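Local coordinates for alpha-1,6-mannanase (Bacteroides thetaiotaomicron, PDB 4V1S), which probably hydrolyses internal alpha-1,6-mannosidic linkages of mannans, as a family 76 glycoside hydrolase from a gut bacterium that uses polysaccharides, at residues A[86-90]-A[378-382]; A[93-97]-A[385-390]. All blocks are in the same frame, centred on the assembly; numbering follows the deposited sequence. Where two conformers were deposited one is given.

Contact 1 of 2, residues A[86-90]-A[378-382]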
loop_
_atom_site.group_PDB
_atom_site.type_symbol
_atom_site.label_atom_id
_atom_site.label_comp_id
_atom_site.label_asym_id
_atom_site.label_seq_id
_atom_site.Cartn_x
_atom_site.Cartn_y
_atom_site.Cartn_z
ATOM N N PHE A 86 5.028 -4.834 -1.402
ATOM C CA PHE A 86 5.992 -3.828 -0.998
ATOM C C PHE A 86 7.295 -3.897 -1.794
ATOM O O PHE A 86 7.873 -2.870 -2.059
ATOM C CB PHE A 86 6.295 -3.894 0.480
ATOM C CG PHE A 86 5.123 -3.513 1.351
ATOM C CD1 PHE A 86 4.702 -2.201 1.429
ATOM C CD2 PHE A 86 4.514 -4.452 2.211
ATOM C CE1 PHE A 86 3.666 -1.816 2.263
ATOM C CE2 PHE A 86 3.452 -4.077 3.051
ATOM C CZ PHE A 86 3.042 -2.760 3.070
ATOM N N LEU A 87 7.715 -5.092 -2.201
ATOM C CA LEU A 87 8.868 -5.176 -3.062
ATOM C C LEU A 87 8.543 -4.540 -4.416
ATOM O O LEU A 87 9.311 -3.761 -4.932
ATOM C CB LEU A 87 9.320 -6.644 -3.238
ATOM C CG LEU A 87 9.936 -7.313 -2.037
ATOM C CD1 LEU A 87 10.197 -8.771 -2.328
ATOM C CD2 LEU A 87 11.228 -6.600 -1.658
ATOM N N LEU A 88 7.368 -4.837 -4.970
ATOM C CA LEU A 88 6.952 -4.201 -6.223
ATOM C C LEU A 88 7.026 -2.667 -6.104
ATOM O O LEU A 88 7.541 -1.981 -6.986
ATOM C CB LEU A 88 5.521 -4.632 -6.543
ATOM C CG LEU A 88 4.850 -4.044 -7.771
ATOM C CD1 LEU A 88 5.586 -4.477 -9.026
ATOM C CD2 LEU A 88 3.376 -4.450 -7.833
ATOM N N TYR A 89 6.464 -2.128 -5.029
ATOM C CA TYR A 89 6.494 -0.674 -4.782
ATOM C C TYR A 89 7.946 -0.142 -4.695
ATOM O O TYR A 89 8.265 0.944 -5.173
ATOM C CB TYR A 89 5.802 -0.349 -3.471
ATOM C CG TYR A 89 4.311 -0.544 -3.386
ATOM C CD1 TYR A 89 3.526 -0.853 -4.499
ATOM C CD2 TYR A 89 3.666 -0.397 -2.143
ATOM C CE1 TYR A 89 2.143 -1.060 -4.350
ATOM C CE2 TYR A 89 2.300 -0.541 -2.002
ATOM C CZ TYR A 89 1.514 -0.853 -3.115
ATOM O OH TYR A 89 0.122 -0.958 -2.963
ATOM N N THR A 90 8.815 -0.931 -4.072
ATOM C CA THR A 90 10.202 -0.527 -3.863
ATOM C C THR A 90 10.949 -0.442 -5.178
ATOM O O THR A 90 11.588 0.572 -5.496
ATOM C CB THR A 90 10.928 -1.496 -2.923
ATOM O OG1 THR A 90 10.225 -1.521 -1.693
ATOM C CG2 THR A 90 12.339 -1.068 -2.704
ATOM N N THR A 378 9.964 -5.522 4.103
ATOM C CA THR A 378 9.752 -4.981 2.766
ATOM C C THR A 378 9.097 -3.569 2.831
ATOM O O THR A 378 9.409 -2.711 1.994
ATOM C CB THR A 378 8.923 -5.921 1.902
ATOM O OG1 THR A 378 7.660 -6.186 2.511
ATOM C CG2 THR A 378 9.693 -7.229 1.591
ATOM N N VAL A 379 8.196 -3.329 3.798
ATOM C CA VAL A 379 7.632 -1.988 3.931
ATOM C C VAL A 379 8.726 -0.988 4.312
ATOM O O VAL A 379 8.708 0.130 3.861
ATOM C CB VAL A 379 6.440 -1.948 4.862
ATOM C CG1 VAL A 379 6.798 -2.365 6.283
ATOM C CG2 VAL A 379 5.784 -0.593 4.840
ATOM N N ALA A 380 9.684 -1.403 5.148
ATOM C CA ALA A 380 10.806 -0.524 5.487
ATOM C C ALA A 380 11.651 -0.192 4.256
ATOM O O ALA A 380 11.981 0.948 4.029
ATOM C CB ALA A 380 11.655 -1.131 6.580
ATOM N N ALA A 381 11.964 -1.198 3.442
ATOM C CA ALA A 381 12.697 -0.966 2.222
ATOM C C ALA A 381 11.984 0.037 1.331
ATOM O O ALA A 381 12.611 0.932 0.757
ATOM C CB ALA A 381 12.927 -2.277 1.481
ATOM N N TYR A 382 10.653 -0.108 1.223
ATOM C CA TYR A 382 9.853 0.797 0.416
ATOM C C TYR A 382 9.956 2.245 0.923
ATOM O O TYR A 382 10.236 3.169 0.147
ATOM C CB TYR A 382 8.414 0.304 0.371
ATOM C CG TYR A 382 7.412 1.261 -0.220
ATOM C CD1 TYR A 382 7.642 1.863 -1.438
ATOM C CD2 TYR A 382 6.204 1.525 0.422
ATOM C CE1 TYR A 382 6.708 2.757 -1.999
ATOM C CE2 TYR A 382 5.282 2.412 -0.102
ATOM C CZ TYR A 382 5.517 3.026 -1.322
ATOM O OH TYR A 382 4.590 3.907 -1.809
#
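Val379 sits squarely over one face of the Phe86 ring, its CB 3.7 Å from the ring centroid and almost on the ring normal, while Tyr382 CD2 comes up to the edge of the same ring. The Tyr382 ring in turn carries Tyr89 CB on one face, displaced toward the rim and 3.5 Å from Tyr382 CD1. Beyond that methylene, the Tyr89 ring directs its edge at the face of Tyr382 in an inclined edge-to-face pair, with centroids 5.2 Å apart and planes at 54°. Tyr382 holds CG anti to its own nitrogen (chi1 170°), which carries the ring across to Tyr89. At the other end of the interface Thr378 divides its branches: CG2 packs 3.6 Å from Leu87 CG, whereas OG1 lies against Phe86 CB and shares its one proton between the backbone oxygens of Leu374 and Gly83.

No hydrogen bond joins the two segments directly. Thr90 OG1 instead turns back on its own helix and donates to Phe86 O at 2.7 Å; Thr90 N reaches that oxygen from the opposite face of the carbonyl plane. Thr90 OG1 also lies 3.2 Å from Tyr382 CA, and Thr90 CA and Tyr382 CA are 4.5 Å apart.

The tyrosine hydroxyls are bonded to Asp321 (Tyr382) and Trp147 O (Tyr89). Segments 86-90 and 378-382 run nearly parallel, at 17°, consistent with neighbouring inner helices of the (alpha/alpha)6 barrel of family 76; helix 46-61, probably of the outer ring, packs on Leu87, Thr90 and Ala381, and helix 313-330 on Phe86, Val379 and Tyr382.

Contact 2 of 2, residues A[93-97]-A[385-390]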
loop_
_atom_site.group_PDB
_atom_site.type_symbol
_atom_site.label_atom_id
_atom_site.label_comp_id
_atom_site.label_asym_id
_atom_site.label_seq_id
_atom_site.Cartn_x
_atom_site.Cartn_y
_atom_site.Cartn_z
ATOM N N GLU A 93 9.680 2.473 -7.312
ATOM C CA GLU A 93 10.255 3.744 -6.886
ATOM C C GLU A 93 11.738 3.838 -7.251
ATOM O O GLU A 93 12.230 4.916 -7.600
ATOM C CB GLU A 93 10.047 3.962 -5.399
ATOM C CG GLU A 93 10.363 5.352 -4.878
ATOM C CD GLU A 93 9.346 6.439 -5.245
ATOM O OE1 GLU A 93 8.547 6.256 -6.179
ATOM O OE2 GLU A 93 9.355 7.521 -4.593
ATOM N N GLY A 94 12.436 2.707 -7.187
ATOM C CA GLY A 94 13.835 2.636 -7.611
ATOM C C GLY A 94 14.087 3.174 -9.010
ATOM O O GLY A 94 15.127 3.793 -9.255
ATOM N N ILE A 95 13.125 2.973 -9.918
ATOM C CA ILE A 95 13.286 3.433 -11.293
ATOM C C ILE A 95 13.527 4.961 -11.335
ATOM O O ILE A 95 14.229 5.458 -12.218
ATOM C CB ILE A 95 12.053 3.087 -12.182
ATOM C CG1 ILE A 95 11.746 1.576 -12.244
ATOM C CG2 ILE A 95 12.271 3.595 -13.581
ATOM C CD1 ILE A 95 12.848 0.706 -12.791
ATOM N N SER A 96 12.924 5.696 -10.395
ATOM C CA SER A 96 13.075 7.150 -10.322
ATOM C C SER A 96 14.492 7.555 -9.932
ATOM O O SER A 96 14.956 8.638 -10.286
ATOM C CB SER A 96 12.067 7.767 -9.344
ATOM O OG SER A 96 10.731 7.611 -9.811
ATOM N N LEU A 97 15.181 6.685 -9.202
ATOM C CA LEU A 97 16.583 6.910 -8.818
ATOM C C LEU A 97 17.574 6.450 -9.877
ATOM O O LEU A 97 18.547 7.171 -10.197
ATOM C CB LEU A 97 16.879 6.183 -7.507
ATOM C CG LEU A 97 16.387 6.703 -6.140
ATOM C CD1 LEU A 97 16.934 8.091 -5.845
ATOM C CD2 LEU A 97 14.885 6.678 -5.967
ATOM N N MET A 385 13.345 3.758 -0.018
ATOM C CA MET A 385 13.453 4.142 -1.400
ATOM C C MET A 385 12.654 5.437 -1.660
ATOM O O MET A 385 13.086 6.310 -2.430
ATOM C CB MET A 385 12.997 3.018 -2.321
ATOM C CG MET A 385 13.328 3.261 -3.783
ATOM S SD MET A 385 15.058 3.236 -4.173
ATOM C CE MET A 385 15.311 1.494 -4.488
ATOM N N ARG A 386 11.476 5.541 -1.044
ATOM C CA ARG A 386 10.702 6.778 -1.137
ATOM C C ARG A 386 11.474 7.992 -0.628
ATOM O O ARG A 386 11.530 9.053 -1.274
ATOM C CB ARG A 386 9.392 6.661 -0.393
ATOM C CG ARG A 386 8.432 5.659 -1.001
ATOM C CD ARG A 386 7.766 6.216 -2.229
ATOM N NE ARG A 386 6.583 6.963 -1.884
ATOM C CZ ARG A 386 6.054 7.967 -2.562
ATOM N NH1 ARG A 386 6.634 8.413 -3.641
ATOM N NH2 ARG A 386 4.911 8.505 -2.146
ATOM N N ALA A 387 12.058 7.834 0.534
ATOM C CA ALA A 387 12.883 8.885 1.128
ATOM C C ALA A 387 14.072 9.242 0.217
ATOM O O ALA A 387 14.380 10.395 0.041
ATOM C CB ALA A 387 13.371 8.446 2.497
ATOM N N ALA A 388 14.699 8.241 -0.386
ATOM C CA ALA A 388 15.799 8.484 -1.316
ATOM C C ALA A 388 15.347 9.338 -2.500
ATOM O O ALA A 388 16.055 10.243 -2.939
ATOM C CB ALA A 388 16.372 7.154 -1.790
ATOM N N ASN A 389 14.150 9.061 -2.999
ATOM C CA ASN A 389 13.612 9.796 -4.135
ATOM C C ASN A 389 13.351 11.252 -3.755
ATOM O O ASN A 389 13.705 12.150 -4.485
ATOM C CB ASN A 389 12.342 9.104 -4.646
ATOM C CG ASN A 389 11.868 9.653 -5.958
ATOM O OD1 ASN A 389 12.666 10.113 -6.779
ATOM N ND2 ASN A 389 10.571 9.616 -6.174
ATOM N N TYR A 390 12.729 11.483 -2.599
ATOM C CA TYR A 390 12.437 12.854 -2.178
ATOM C C TYR A 390 13.697 13.646 -1.787
ATOM O O TYR A 390 13.745 14.853 -1.991
ATOM C CB TYR A 390 11.331 12.905 -1.124
ATOM C CG TYR A 390 9.995 12.788 -1.780
ATOM C CD1 TYR A 390 9.441 11.539 -2.057
ATOM C CD2 TYR A 390 9.311 13.926 -2.184
ATOM C CE1 TYR A 390 8.247 11.420 -2.698
ATOM C CE2 TYR A 390 8.101 13.838 -2.826
ATOM C CZ TYR A 390 7.567 12.593 -3.102
ATOM O OH TYR A 390 6.353 12.526 -3.739
#
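Glu93 OE2 is gripped by two donors of the neighbouring helix, Asn389 ND2 at 2.9 Å and Arg386 NH1 at 3.0 Å, in an interhelical salt bridge reinforced by an amide. It joins two helices that run in the same direction, consistent with neighbours in the inner ring of the (alpha/alpha)6 barrel of family 76; segments 93-97 and 385-390 are inclined at 32°. The donors come from opposite faces of the carboxylate plane, both well out of it. The arginine bond is nearly straight, 169° at the hydrogen, and places OE2 in the guanidinium plane at its edge; the hydrogen bond from the Asn389 amide is more bent. The carboxylate stands nearly perpendicular to the amide and steeply to the guanidinium, so neither group stacks on it.

Arg386 starts out away from helix 81-97, but its chain folds back to bring the guanidinium to Glu93. Its NE makes a second salt bridge, to Asp321, which probably steadies the group between two carboxylates. The other end of the Asn389 amide is also used, OD1 accepting from Arg392. With both ends engaged, the amide should resist flipping, and Ser96 CB rests against its OD1.

Nearer the backbone of Glu93 the contact turns apolar. The side chains of Glu93 and Met385 run antiparallel alongside each other, Glu93 CB 3.7 Å from Met385 CG. A last turn at the methionine sulfur (chi3 88°) lays the methyl along Gly94, with Met385 CE 3.6 Å from Gly94 CA. Helix 46-61 touches Met385 and Leu97 through Tyr47. Leu97 splits its two methyls over the partner helix: CD1 lies 3.7 Å from Ala388 O, and CD2 3.8 Å from Asn389 CB.

In the fold
Both contacts join helices 81-97 and 374-394, and their centres lie 11 Å apart, with Thr90 O packing on Met385 CG where they meet. Contact 1 is wholly buried, about 9 Å from the chain centre, and its cross-helix chemistry is aromatic and apolar. Contact 2, about 16 Å from that centre and only partly buried, adds a salt bridge and a side-chain amide hydrogen bond to its packing. The short segments are also farther apart there, 9.1 Å against 8.3 Å between axes, and more steeply inclined. Asp321 of helix 313-330 links the two, bonding Tyr382 in one and Arg386 in the other.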